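Local coordinates for ABC transporter substrate-binding protein (Rhizobium radiobacter, PDB 6TFX), which binds mannopinic acid as the periplasmic solute-binding protein of an ABC transporter, probably delivering this mannityl-opine for import, at residues V40-G45 and P49-A54; S104-D109 and N141-F146; L135-S140 and A387-A392; Y395-Y400 and A427-T432. All coordinates share one frame; numbering follows the deposited sequence.

Interaction 1. Residues V40-G45 and P49-A54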
loop_
_atom_site.group_PDB
_atom_site.type_symbol
_atom_site.label_atom_id
_atom_site.label_comp_id
_atom_site.label_asym_id
_atom_site.label_seq_id
_atom_site.Cartn_x
_atom_site.Cartn_y
_atom_site.Cartn_z
ATOM N N VAL A 40 14.254 -3.191 11.708
ATOM C CA VAL A 40 13.213 -3.280 12.761
ATOM C C VAL A 40 11.922 -3.731 12.096
ATOM O O VAL A 40 11.840 -3.751 10.868
ATOM C CB VAL A 40 13.049 -1.924 13.514
ATOM C CG1 VAL A 40 14.343 -1.527 14.218
ATOM C CG2 VAL A 40 12.619 -0.794 12.563
ATOM N N ARG A 41 10.882 -4.063 12.885
ATOM C CA ARG A 41 9.682 -4.484 12.194
ATOM C C ARG A 41 8.474 -4.091 12.981
ATOM O O ARG A 41 8.560 -3.923 14.191
ATOM C CB ARG A 41 9.681 -6.020 12.030
ATOM C CG ARG A 41 9.577 -6.783 13.378
ATOM C CD ARG A 41 9.275 -8.233 13.091
ATOM N NE ARG A 41 9.101 -9.033 14.298
ATOM C CZ ARG A 41 8.820 -10.327 14.266
ATOM N NH1 ARG A 41 8.662 -10.951 13.097
ATOM N NH2 ARG A 41 8.689 -11.012 15.397
ATOM N N PHE A 42 7.341 -4.008 12.314
ATOM C CA PHE A 42 6.069 -3.857 13.006
ATOM C C PHE A 42 5.868 -5.195 13.763
ATOM O O PHE A 42 6.303 -6.253 13.292
ATOM C CB PHE A 42 4.947 -3.768 11.969
ATOM C CG PHE A 42 4.883 -2.390 11.369
ATOM C CD1 PHE A 42 5.707 -2.039 10.301
ATOM C CD2 PHE A 42 3.955 -1.468 11.820
ATOM C CE1 PHE A 42 5.658 -0.744 9.758
ATOM C CE2 PHE A 42 3.896 -0.180 11.270
ATOM C CZ PHE A 42 4.768 0.179 10.266
ATOM N N ALA A 43 5.198 -5.164 14.923
ATOM C CA ALA A 43 4.909 -6.423 15.598
ATOM C C ALA A 43 3.997 -7.227 14.681
ATOM O O ALA A 43 3.056 -6.657 14.104
ATOM C CB ALA A 43 4.165 -6.148 16.902
ATOM N N PRO A 44 4.221 -8.547 14.557
ATOM C CA PRO A 44 3.305 -9.365 13.741
ATOM C C PRO A 44 1.856 -9.153 14.204
ATOM O O PRO A 44 1.553 -9.210 15.415
ATOM C CB PRO A 44 3.783 -10.791 14.004
ATOM C CG PRO A 44 5.275 -10.621 14.295
ATOM C CD PRO A 44 5.314 -9.355 15.132
ATOM N N GLY A 45 0.992 -8.857 13.240
ATOM C CA GLY A 45 -0.416 -8.591 13.509
ATOM C C GLY A 45 -0.759 -7.143 13.801
ATOM O O GLY A 45 -1.929 -6.825 14.039
ATOM N N PRO A 49 2.894 1.895 13.827
ATOM C CA PRO A 49 4.334 2.103 14.126
ATOM C C PRO A 49 4.642 2.074 15.623
ATOM O O PRO A 49 5.799 1.844 15.991
ATOM C CB PRO A 49 4.635 3.484 13.523
ATOM C CG PRO A 49 3.616 3.620 12.411
ATOM C CD PRO A 49 2.360 2.997 12.999
ATOM N N SER A 50 3.617 2.254 16.499
ATOM C CA SER A 50 3.840 2.182 17.949
ATOM C C SER A 50 4.399 0.809 18.355
ATOM O O SER A 50 5.075 0.682 19.380
ATOM C CB SER A 50 2.527 2.387 18.698
ATOM O OG SER A 50 1.610 1.329 18.435
ATOM N N SER A 51 4.085 -0.224 17.554
ATOM C CA SER A 51 4.469 -1.606 17.860
ATOM C C SER A 51 5.891 -1.991 17.408
ATOM O O SER A 51 6.285 -3.139 17.607
ATOM C CB SER A 51 3.479 -2.554 17.186
ATOM O OG SER A 51 3.745 -2.628 15.797
ATOM N N ILE A 52 6.605 -1.088 16.732
ATOM C CA ILE A 52 7.888 -1.442 16.119
ATOM C C ILE A 52 8.857 -2.012 17.139
ATOM O O ILE A 52 8.974 -1.513 18.268
ATOM C CB ILE A 52 8.448 -0.276 15.284
ATOM C CG1 ILE A 52 7.597 -0.160 13.991
ATOM C CG2 ILE A 52 9.917 -0.510 14.919
ATOM C CD1 ILE A 52 7.754 1.116 13.193
ATOM N N GLU A 53 9.495 -3.133 16.740
ATOM C CA GLU A 53 10.393 -3.908 17.600
ATOM C C GLU A 53 11.635 -4.365 16.806
ATOM O O GLU A 53 11.661 -4.261 15.580
ATOM C CB GLU A 53 9.647 -5.139 18.158
ATOM C CG GLU A 53 8.999 -6.025 17.100
ATOM C CD GLU A 53 8.270 -7.274 17.577
ATOM O OE1 GLU A 53 7.419 -7.182 18.494
ATOM O OE2 GLU A 53 8.538 -8.354 17.006
ATOM N N ALA A 54 12.629 -4.933 17.498
ATOM C CA ALA A 54 13.857 -5.407 16.836
ATOM C C ALA A 54 13.585 -6.477 15.742
ATOM O O ALA A 54 12.705 -7.330 15.905
ATOM C CB ALA A 54 14.790 -6.003 17.874
#
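Arg41 and Glu53 meet on one face of a two-stranded antiparallel hairpin, their side chains crossing at a slant with guanidinium and carboxylate planes 43° apart. NE of Arg41 gives the stronger bond of the salt bridge, 2.8 Å to Glu53 OE2 on the anti side, tilted out of the carboxylate plane; the bond from NH2 to the same oxygen is weak. Glu53 reaches this position because its CG sits between backbone N and carbonyl carbon (chi1 54°), and Arg41 starts from the same kind of torsion. Pro44 CG lies 3.4 Å above the Arg41 guanidinium plane, toward its rim. Beneath the ion pair, Arg41 N to Glu53 O and Glu53 N to Arg41 O, both 2.8 Å, mark a hydrogen-bonded pair. Beyond it Ala43 N donates to Ser51 OG (3.1 Å, 162° at the hydrogen), an oxygen also hydrogen-bonded to Asn48 O. Val40 CG2 abuts Ile52 CG2 at 3.6 Å, while Ile52 CD1 lies over one face of the Phe42 ring, off-centre. Around the hairpin, Val40 and Ala54 lean on Trp60 of strand 57-62, Phe42 N is bound by Asn141 OD1, and Pro49 touches Pro390, which lies in the loop before helix 392-400.

Interaction 2. Residues S104-D109 and N141-F146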
loop_
_atom_site.group_PDB
_atom_site.type_symbol
_atom_site.label_atom_id
_atom_site.label_comp_id
_atom_site.label_asym_id
_atom_site.label_seq_id
_atom_site.Cartn_x
_atom_site.Cartn_y
_atom_site.Cartn_z
ATOM N N SER A 104 14.645 2.862 -6.969
ATOM C CA SER A 104 13.633 2.636 -5.953
ATOM C C SER A 104 12.397 3.452 -6.298
ATOM O O SER A 104 12.530 4.555 -6.845
ATOM C CB SER A 104 14.183 3.131 -4.619
ATOM O OG SER A 104 13.190 3.120 -3.605
ATOM N N ALA A 105 11.218 2.923 -5.970
ATOM C CA ALA A 105 9.971 3.654 -6.203
ATOM C C ALA A 105 9.622 4.478 -4.959
ATOM O O ALA A 105 8.655 5.245 -4.987
ATOM C CB ALA A 105 8.838 2.675 -6.500
ATOM N N PHE A 106 10.403 4.319 -3.870
ATOM C CA PHE A 106 10.103 4.920 -2.568
ATOM C C PHE A 106 11.171 5.868 -2.036
ATOM O O PHE A 106 11.205 6.149 -0.830
ATOM C CB PHE A 106 9.840 3.774 -1.568
ATOM C CG PHE A 106 8.896 2.705 -2.079
ATOM C CD1 PHE A 106 7.609 3.035 -2.515
ATOM C CD2 PHE A 106 9.295 1.373 -2.149
ATOM C CE1 PHE A 106 6.740 2.048 -3.008
ATOM C CE2 PHE A 106 8.407 0.384 -2.591
ATOM C CZ PHE A 106 7.148 0.731 -3.051
ATOM N N SER A 107 12.035 6.391 -2.925
ATOM C CA SER A 107 13.151 7.227 -2.505
ATOM C C SER A 107 12.749 8.489 -1.755
ATOM O O SER A 107 13.485 8.897 -0.871
ATOM C CB SER A 107 14.031 7.609 -3.686
ATOM O OG SER A 107 13.313 8.421 -4.603
ATOM N N GLY A 108 11.607 9.098 -2.115
ATOM C CA GLY A 108 11.183 10.347 -1.473
ATOM C C GLY A 108 10.977 10.231 0.030
ATOM O O GLY A 108 11.232 11.185 0.768
ATOM N N ASP A 109 10.564 9.044 0.499
ATOM C CA ASP A 109 10.367 8.803 1.943
ATOM C C ASP A 109 11.698 8.978 2.720
ATOM O O ASP A 109 11.678 9.270 3.919
ATOM C CB ASP A 109 9.906 7.344 2.150
ATOM C CG ASP A 109 8.457 7.051 1.796
ATOM O OD1 ASP A 109 7.682 8.013 1.649
ATOM O OD2 ASP A 109 8.096 5.838 1.699
ATOM N N ASN A 141 9.658 -3.167 8.134
ATOM C CA ASN A 141 9.345 -4.155 7.105
ATOM C C ASN A 141 8.182 -3.688 6.241
ATOM O O ASN A 141 7.093 -4.274 6.237
ATOM C CB ASN A 141 9.139 -5.545 7.721
ATOM C CG ASN A 141 8.021 -5.608 8.727
ATOM O OD1 ASN A 141 7.795 -4.679 9.508
ATOM N ND2 ASN A 141 7.348 -6.735 8.757
ATOM N N PHE A 142 8.441 -2.630 5.466
ATOM C CA PHE A 142 7.459 -2.104 4.521
ATOM C C PHE A 142 8.182 -1.208 3.559
ATOM O O PHE A 142 9.150 -0.537 3.942
ATOM C CB PHE A 142 6.314 -1.312 5.196
ATOM C CG PHE A 142 5.141 -0.991 4.271
ATOM C CD1 PHE A 142 4.380 -2.010 3.706
ATOM C CD2 PHE A 142 4.789 0.325 3.999
ATOM C CE1 PHE A 142 3.289 -1.714 2.871
ATOM C CE2 PHE A 142 3.701 0.620 3.165
ATOM C CZ PHE A 142 2.960 -0.399 2.610
ATOM N N SER A 143 7.726 -1.212 2.309
ATOM C CA SER A 143 8.279 -0.345 1.264
ATOM C C SER A 143 9.832 -0.393 1.230
ATOM O O SER A 143 10.396 -1.473 1.136
ATOM C CB SER A 143 7.701 1.071 1.372
ATOM O OG SER A 143 6.294 1.038 1.137
ATOM N N GLY A 144 10.507 0.747 1.367
ATOM C CA GLY A 144 11.958 0.795 1.225
ATOM C C GLY A 144 12.792 0.321 2.393
ATOM O O GLY A 144 14.016 0.420 2.341
ATOM N N GLY A 145 12.148 -0.152 3.461
ATOM C CA GLY A 145 12.897 -0.579 4.645
ATOM C C GLY A 145 13.505 -1.972 4.567
ATOM O O GLY A 145 14.458 -2.295 5.290
ATOM N N PHE A 146 12.957 -2.826 3.690
ATOM C CA PHE A 146 13.429 -4.210 3.604
ATOM C C PHE A 146 14.879 -4.273 3.160
ATOM O O PHE A 146 15.283 -3.511 2.278
ATOM C CB PHE A 146 12.597 -4.974 2.590
ATOM C CG PHE A 146 11.170 -5.211 3.029
ATOM C CD1 PHE A 146 10.869 -6.192 3.974
ATOM C CD2 PHE A 146 10.118 -4.540 2.414
ATOM C CE1 PHE A 146 9.539 -6.475 4.324
ATOM C CE2 PHE A 146 8.783 -4.808 2.780
ATOM C CZ PHE A 146 8.505 -5.769 3.733
HETATM O O HOH W 1 9.588 3.394 2.589
#
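Two loops of the solute-binding fold meet here, one running from helix 88-98 to strand 113-118 and the other from helix 135-138 to helix 150-156, and the contact is a buried CH-pi arrangement. CB of Ser143 stands over one face of the Phe106 ring, 4.0 Å from the centroid and 16° off the ring normal, displaced somewhat toward the rim. Ser143 CB comes nearest to Phe106 CD2, at 3.9 Å, and Gly144 N approaches Phe106 CD2 obliquely to 3.8 Å. On the opposite face lies Ala105 CB, 4.1 Å above the plane of the Phe106 ring and over its centre, so the phenyl group is held between a methyl of its own loop and a methylene of the other. The first torsion of Phe106 (chi1 -47°) sets CG anti to the carbonyl carbon and sends the ring across to the second loop. Phe106 N donates to Ser104 OG at 3.0 Å, forming an ST turn, and that hydroxyl is also hydrogen-bonded to Ala98 O at the end of helix 88-98.

No direct hydrogen bond joins the loops. A water bridges them instead, accepting from Gly144 N at 3.1 Å and donating to Asp109 OD2 at 3.0 Å. The hydroxyl of Ser143 is engaged elsewhere, with Arg29 NH1 of helix 26-35, consistent with its CB, and not OG, facing Phe106. The chemistry thus implies an apolar junction whose peptide N-H, though buried, is satisfied through solvent held by a carboxylate.

Interaction 3. Residues L135-S140 and A387-A392. With N72 ((2~{R})-2-[[(3~{R},4~{R},5~{S})-3,4,5,6-tetrakis(oxidanyl)-2-oxidanylidene-hexyl]amino]pentanedioic acid), chain C.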
loop_
_atom_site.group_PDB
_atom_site.type_symbol
_atom_site.label_atom_id
_atom_site.label_comp_id
_atom_site.label_asym_id
_atom_site.label_seq_id
_atom_site.Cartn_x
_atom_site.Cartn_y
_atom_site.Cartn_z
ATOM N N LEU A 135 11.389 7.820 11.972
ATOM C CA LEU A 135 12.492 7.066 11.366
ATOM C C LEU A 135 12.286 5.549 11.455
ATOM O O LEU A 135 12.584 4.837 10.491
ATOM C CB LEU A 135 13.838 7.452 12.007
ATOM C CG LEU A 135 15.076 6.744 11.420
ATOM C CD1 LEU A 135 15.308 7.101 9.931
ATOM C CD2 LEU A 135 16.296 7.003 12.246
ATOM N N LEU A 136 11.829 5.047 12.618
ATOM C CA LEU A 136 11.689 3.592 12.744
ATOM C C LEU A 136 10.714 3.010 11.729
ATOM O O LEU A 136 11.004 1.960 11.170
ATOM C CB LEU A 136 11.306 3.181 14.179
ATOM C CG LEU A 136 12.362 3.458 15.243
ATOM C CD1 LEU A 136 11.823 3.089 16.622
ATOM C CD2 LEU A 136 13.682 2.725 14.954
ATOM N N ALA A 137 9.612 3.730 11.399
ATOM C CA ALA A 137 8.684 3.242 10.352
ATOM C C ALA A 137 9.455 3.144 9.014
ATOM O O ALA A 137 9.307 2.157 8.297
ATOM C CB ALA A 137 7.520 4.211 10.201
ATOM N N LEU A 138 10.301 4.149 8.695
ATOM C CA LEU A 138 11.073 4.131 7.437
ATOM C C LEU A 138 12.034 2.937 7.366
ATOM O O LEU A 138 12.402 2.477 6.273
ATOM C CB LEU A 138 11.890 5.414 7.296
ATOM C CG LEU A 138 11.087 6.701 7.080
ATOM C CD1 LEU A 138 12.051 7.888 7.038
ATOM C CD2 LEU A 138 10.297 6.629 5.759
ATOM N N LEU A 139 12.477 2.459 8.540
ATOM C CA LEU A 139 13.457 1.363 8.595
ATOM C C LEU A 139 12.809 0.013 8.846
ATOM O O LEU A 139 13.518 -0.964 9.126
ATOM C CB LEU A 139 14.533 1.665 9.673
ATOM C CG LEU A 139 15.297 2.984 9.488
ATOM C CD1 LEU A 139 16.258 3.188 10.638
ATOM C CD2 LEU A 139 16.033 3.025 8.120
ATOM N N SER A 140 11.456 -0.033 8.793
ATOM C CA SER A 140 10.716 -1.237 9.115
ATOM C C SER A 140 10.425 -2.096 7.903
ATOM O O SER A 140 10.834 -1.769 6.789
ATOM C CB SER A 140 9.417 -0.890 9.840
ATOM O OG SER A 140 8.547 -0.290 8.895
ATOM N N ALA A 387 -3.144 2.915 1.355
ATOM C CA ALA A 387 -2.857 3.481 2.670
ATOM C C ALA A 387 -1.342 3.661 2.760
ATOM O O ALA A 387 -0.590 2.979 2.044
ATOM C CB ALA A 387 -3.346 2.578 3.806
ATOM N N ARG A 388 -0.881 4.554 3.659
ATOM C CA ARG A 388 0.555 4.734 3.860
ATOM C C ARG A 388 0.777 4.783 5.384
ATOM O O ARG A 388 -0.196 4.639 6.150
ATOM C CB ARG A 388 1.031 6.040 3.183
ATOM C CG ARG A 388 1.028 5.963 1.630
ATOM C CD ARG A 388 2.052 4.931 1.137
ATOM N NE ARG A 388 2.197 4.864 -0.322
ATOM C CZ ARG A 388 1.643 3.932 -1.084
ATOM N NH1 ARG A 388 0.788 3.057 -0.561
ATOM N NH2 ARG A 388 1.910 3.887 -2.384
ATOM N N PHE A 389 2.039 4.995 5.841
ATOM C CA PHE A 389 2.248 5.108 7.304
ATOM C C PHE A 389 1.273 6.167 7.854
ATOM O O PHE A 389 1.031 7.173 7.178
ATOM C CB PHE A 389 3.690 5.516 7.644
ATOM C CG PHE A 389 4.740 4.515 7.239
ATOM C CD1 PHE A 389 4.596 3.166 7.549
ATOM C CD2 PHE A 389 5.893 4.924 6.576
ATOM C CE1 PHE A 389 5.580 2.237 7.181
ATOM C CE2 PHE A 389 6.872 3.992 6.199
ATOM C CZ PHE A 389 6.708 2.656 6.508
ATOM N N PRO A 390 0.762 5.980 9.090
ATOM C CA PRO A 390 -0.312 6.854 9.588
ATOM C C PRO A 390 0.095 8.223 10.128
ATOM O O PRO A 390 -0.317 8.617 11.243
ATOM C CB PRO A 390 -0.977 6.008 10.684
ATOM C CG PRO A 390 0.146 5.133 11.200
ATOM C CD PRO A 390 0.939 4.787 9.948
ATOM N N ILE A 391 0.847 8.969 9.311
ATOM C CA ILE A 391 1.210 10.357 9.579
ATOM C C ILE A 391 0.881 11.058 8.266
ATOM O O ILE A 391 1.289 10.577 7.212
ATOM C CB ILE A 391 2.685 10.515 9.981
ATOM C CG1 ILE A 391 2.959 9.822 11.347
ATOM C CG2 ILE A 391 3.046 12.001 10.037
ATOM C CD1 ILE A 391 4.413 9.796 11.746
ATOM N N ALA A 392 0.101 12.162 8.324
ATOM C CA ALA A 392 -0.370 12.834 7.099
ATOM C C ALA A 392 0.708 13.141 6.088
ATOM O O ALA A 392 0.425 13.143 4.873
ATOM C CB ALA A 392 -1.144 14.097 7.446
HETATM O OAB N72 C . -12.634 -1.665 -3.619
HETATM C CAF N72 C . -11.403 -0.918 -3.554
HETATM C CAG N72 C . -10.091 -1.677 -3.942
HETATM O OAC N72 C . -10.240 -3.060 -3.968
HETATM C CAH N72 C . -8.872 -1.067 -3.246
HETATM O OAM N72 C . -8.999 -0.206 -2.180
HETATM C CAI N72 C . -7.611 -1.660 -2.650
HETATM O OAD N72 C . -7.861 -2.949 -2.135
HETATM C CAJ N72 C . -6.412 -1.471 -3.547
HETATM O OAE N72 C . -6.429 -0.517 -4.367
HETATM C CAK N72 C . -5.225 -2.474 -3.489
HETATM N N N72 C . -4.046 -1.854 -2.933
HETATM C CA N72 C . -2.870 -1.658 -3.693
HETATM C C N72 C . -2.940 -1.828 -5.185
HETATM O O N72 C . -3.166 -1.004 -6.157
HETATM C CB N72 C . -2.135 -0.410 -3.195
HETATM C CG N72 C . -1.172 0.322 -4.130
HETATM C CD N72 C . -0.049 1.055 -3.392
HETATM O OE1 N72 C . 0.404 0.638 -2.278
HETATM O OE2 N72 C . 0.437 2.080 -3.919
HETATM O OXT N72 C . -2.650 -3.030 -5.327
#
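The ring of Phe389 lies against the short helix 135-138, with Ala137 CB over the centre of one face: the methyl carbon is 3.8 Å from the Phe389 centroid and only 1° off the normal, a nearly axial CH-pi contact. At the far end of the ring, Phe389 CZ approaches Ala137 O to 3.2 Å. Leu138 CD2 comes to 4.3 Å from Phe389 CE2, while Ser140 OG and Leu138 N lie obliquely to the ring. Phe389 has CG anti to its carbonyl carbon (chi1 -64°), which turns the phenyl group toward the helix. The carbonyl that CZ approaches is gripped twice, by Ser140 N and by Ser140 OG, the latter 2.6 Å from Ala137 O, so Ser140, just beyond the helix, returns two bonds to it.

The second flat group, the Arg388 guanidinium, belongs to the opine pocket. The ligand carboxylate carbon CD lies at its edge, in plane; Arg388 NH1 donates to ligand OE1 at 3.0 Å and Arg388 NH2 to ligand OE2 at 2.8 Å, the latter nearly straight (169°). NH1 also donates to Ala387 O, and NE is held by Gln398 OE1, which helps fix the rotation of the group. Segment 387-392 runs from strand 381-386 into helix 392-400, whose Tyr394 meets Phe389 edge-to-face, while Leu139 of the other segment packs on Phe71 of strand 68-73.

Interaction 4. Residues Y395-Y400 and A427-T432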
loop_
_atom_site.group_PDB
_atom_site.type_symbol
_atom_site.label_atom_id
_atom_site.label_comp_id
_atom_site.label_asym_id
_atom_site.label_seq_id
_atom_site.Cartn_x
_atom_site.Cartn_y
_atom_site.Cartn_z
ATOM N N TYR A 395 0.940 10.347 3.055
ATOM C CA TYR A 395 -0.075 10.393 1.983
ATOM C C TYR A 395 -0.025 11.730 1.270
ATOM O O TYR A 395 -0.094 11.783 0.042
ATOM C CB TYR A 395 -1.473 10.183 2.576
ATOM C CG TYR A 395 -2.354 9.315 1.702
ATOM C CD1 TYR A 395 -2.314 7.927 1.802
ATOM C CD2 TYR A 395 -3.250 9.880 0.795
ATOM C CE1 TYR A 395 -3.155 7.118 1.033
ATOM C CE2 TYR A 395 -4.094 9.076 0.016
ATOM C CZ TYR A 395 -4.042 7.694 0.140
ATOM O OH TYR A 395 -4.862 6.893 -0.641
ATOM N N LEU A 396 0.120 12.841 2.029
ATOM C CA LEU A 396 0.117 14.151 1.378
ATOM C C LEU A 396 1.289 14.327 0.417
ATOM O O LEU A 396 1.115 14.829 -0.690
ATOM C CB LEU A 396 0.129 15.283 2.422
ATOM C CG LEU A 396 -1.147 15.417 3.225
ATOM C CD1 LEU A 396 -0.926 16.395 4.377
ATOM C CD2 LEU A 396 -2.347 15.896 2.337
ATOM N N THR A 397 2.498 13.979 0.866
ATOM C CA THR A 397 3.656 14.184 0.000
ATOM C C THR A 397 3.548 13.303 -1.245
ATOM O O THR A 397 3.810 13.772 -2.353
ATOM C CB THR A 397 4.961 13.898 0.768
ATOM O OG1 THR A 397 5.071 14.840 1.850
ATOM C CG2 THR A 397 6.185 13.971 -0.140
ATOM N N GLN A 398 3.216 12.023 -1.057
ATOM C CA GLN A 398 3.240 11.096 -2.201
ATOM C C GLN A 398 2.158 11.338 -3.245
ATOM O O GLN A 398 2.408 11.186 -4.451
ATOM C CB GLN A 398 3.171 9.656 -1.663
ATOM C CG GLN A 398 4.418 9.334 -0.800
ATOM C CD GLN A 398 4.410 7.913 -0.316
ATOM O OE1 GLN A 398 3.906 7.020 -0.977
ATOM N NE2 GLN A 398 5.017 7.681 0.840
ATOM N N PHE A 399 0.951 11.673 -2.786
ATOM C CA PHE A 399 -0.167 11.846 -3.718
ATOM C C PHE A 399 -0.397 13.293 -4.157
ATOM O O PHE A 399 -1.029 13.490 -5.217
ATOM C CB PHE A 399 -1.453 11.351 -3.058
ATOM C CG PHE A 399 -1.564 9.857 -3.012
ATOM C CD1 PHE A 399 -2.103 9.150 -4.094
ATOM C CD2 PHE A 399 -1.089 9.144 -1.914
ATOM C CE1 PHE A 399 -2.199 7.752 -4.057
ATOM C CE2 PHE A 399 -1.143 7.736 -1.893
ATOM C CZ PHE A 399 -1.730 7.052 -2.951
ATOM N N TYR A 400 0.024 14.294 -3.360
ATOM C CA TYR A 400 -0.363 15.661 -3.660
ATOM C C TYR A 400 0.751 16.718 -3.741
ATOM O O TYR A 400 0.441 17.825 -4.187
ATOM C CB TYR A 400 -1.432 16.133 -2.646
ATOM C CG TYR A 400 -2.579 15.155 -2.496
ATOM C CD1 TYR A 400 -3.382 14.811 -3.588
ATOM C CD2 TYR A 400 -2.848 14.544 -1.268
ATOM C CE1 TYR A 400 -4.418 13.887 -3.459
ATOM C CE2 TYR A 400 -3.880 13.618 -1.132
ATOM C CZ TYR A 400 -4.637 13.262 -2.237
ATOM O OH TYR A 400 -5.656 12.348 -2.109
ATOM N N ALA A 427 5.988 22.874 5.075
ATOM C CA ALA A 427 6.089 23.488 6.418
ATOM C C ALA A 427 5.643 22.499 7.497
ATOM O O ALA A 427 6.272 22.434 8.551
ATOM C CB ALA A 427 5.261 24.759 6.508
ATOM N N ALA A 428 4.593 21.699 7.226
ATOM C CA ALA A 428 4.110 20.741 8.241
ATOM C C ALA A 428 5.151 19.665 8.521
ATOM O O ALA A 428 5.317 19.222 9.660
ATOM C CB ALA A 428 2.820 20.082 7.759
ATOM N N ARG A 429 5.844 19.214 7.462
ATOM C CA ARG A 429 6.786 18.111 7.574
ATOM C C ARG A 429 7.792 18.277 8.706
ATOM O O ARG A 429 8.049 17.317 9.432
ATOM C CB ARG A 429 7.536 17.906 6.245
ATOM C CG ARG A 429 8.167 16.529 6.199
ATOM C CD ARG A 429 8.865 16.271 4.887
ATOM N NE ARG A 429 7.926 16.256 3.766
ATOM C CZ ARG A 429 8.115 16.899 2.618
ATOM N NH1 ARG A 429 9.220 17.615 2.421
ATOM N NH2 ARG A 429 7.212 16.817 1.648
ATOM N N THR A 430 8.312 19.502 8.869
ATOM C CA THR A 430 9.374 19.804 9.845
ATOM C C THR A 430 8.916 20.714 10.988
ATOM O O THR A 430 9.751 21.123 11.790
ATOM C CB THR A 430 10.567 20.438 9.112
ATOM O OG1 THR A 430 10.123 21.624 8.459
ATOM C CG2 THR A 430 11.190 19.504 8.083
ATOM N N GLU A 431 7.598 20.995 11.087
ATOM C CA GLU A 431 7.057 21.848 12.156
ATOM C C GLU A 431 7.171 21.115 13.497
ATOM O O GLU A 431 6.696 19.978 13.633
ATOM C CB GLU A 431 5.598 22.226 11.853
ATOM C CG GLU A 431 4.954 23.086 12.934
ATOM C CD GLU A 431 5.722 24.342 13.299
ATOM O OE1 GLU A 431 6.053 25.130 12.382
ATOM O OE2 GLU A 431 5.985 24.543 14.505
ATOM N N THR A 432 7.816 21.758 14.486
ATOM C CA THR A 432 8.019 21.072 15.768
ATOM C C THR A 432 6.901 21.343 16.779
ATOM O O THR A 432 6.780 20.565 17.739
ATOM C CB THR A 432 9.408 21.358 16.325
ATOM O OG1 THR A 432 9.502 22.768 16.525
ATOM C CG2 THR A 432 10.528 20.846 15.390
#
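Hydrogen bonding carries this contact: Arg429 NH2 donates to Thr397 OG1 at 2.9 Å, nearly straight with 165° at the hydrogen. The hydroxyl oxygen lies at the edge of the guanidinium, in its plane, and the two side chains cross at about a right angle. Arg429 sets out with CG anti to the backbone N (chi1 -162°) and then bends at chi3 (-64°), bringing the guanidinium across to the other helix. On the opposing side, Thr397 has OG1 anti to its carbonyl carbon, and the same oxygen is hydrogen-bonded to Asp393 O one turn earlier.

Charge pairing adds a second attachment, for Arg429 NE forms a salt bridge with Asp393 OD1. The guanidinium thus reaches two positions of helix 392-400, through different nitrogens, which should restrict its rotation.

Van der Waals contact between the segments is slight, with Thr397 CG2 lying 3.5 Å from Arg429 NH2. The backbones remain well apart: the nearest CA atoms, those of Thr397 and Arg429, are separated by 9.1 Å. This polar bridge joins helix 392-400 to helix 422-430 near the surface. Side-chain packing lies alongside, where Thr397 and Leu396 touch Ile425 and Ala428 rests on Leu440 and Trp441 of helix 434-450.

Interactions 2 and 3 are buried and rest mainly on a carbon over a phenyl face, whereas interactions 1 and 4 lie at the surface and use arginine hydrogen bonds. Interaction 1 adds strand pairing to its ion pair; interaction 4 spans two helices by one direct bond. The first three adjoin: Val40 packs on Leu136 and Leu139, Phe142 packs on Phe389, and segments 135-140 and 141-146 are consecutive in the chain. Interactions 3 and 4 are linked where Arg388 packs on Tyr395, and through Gln398 the helix of the surface contact also supports the ligand-binding arginine. Interactions 1 and 4, about 23 Å apart between centres, do not touch.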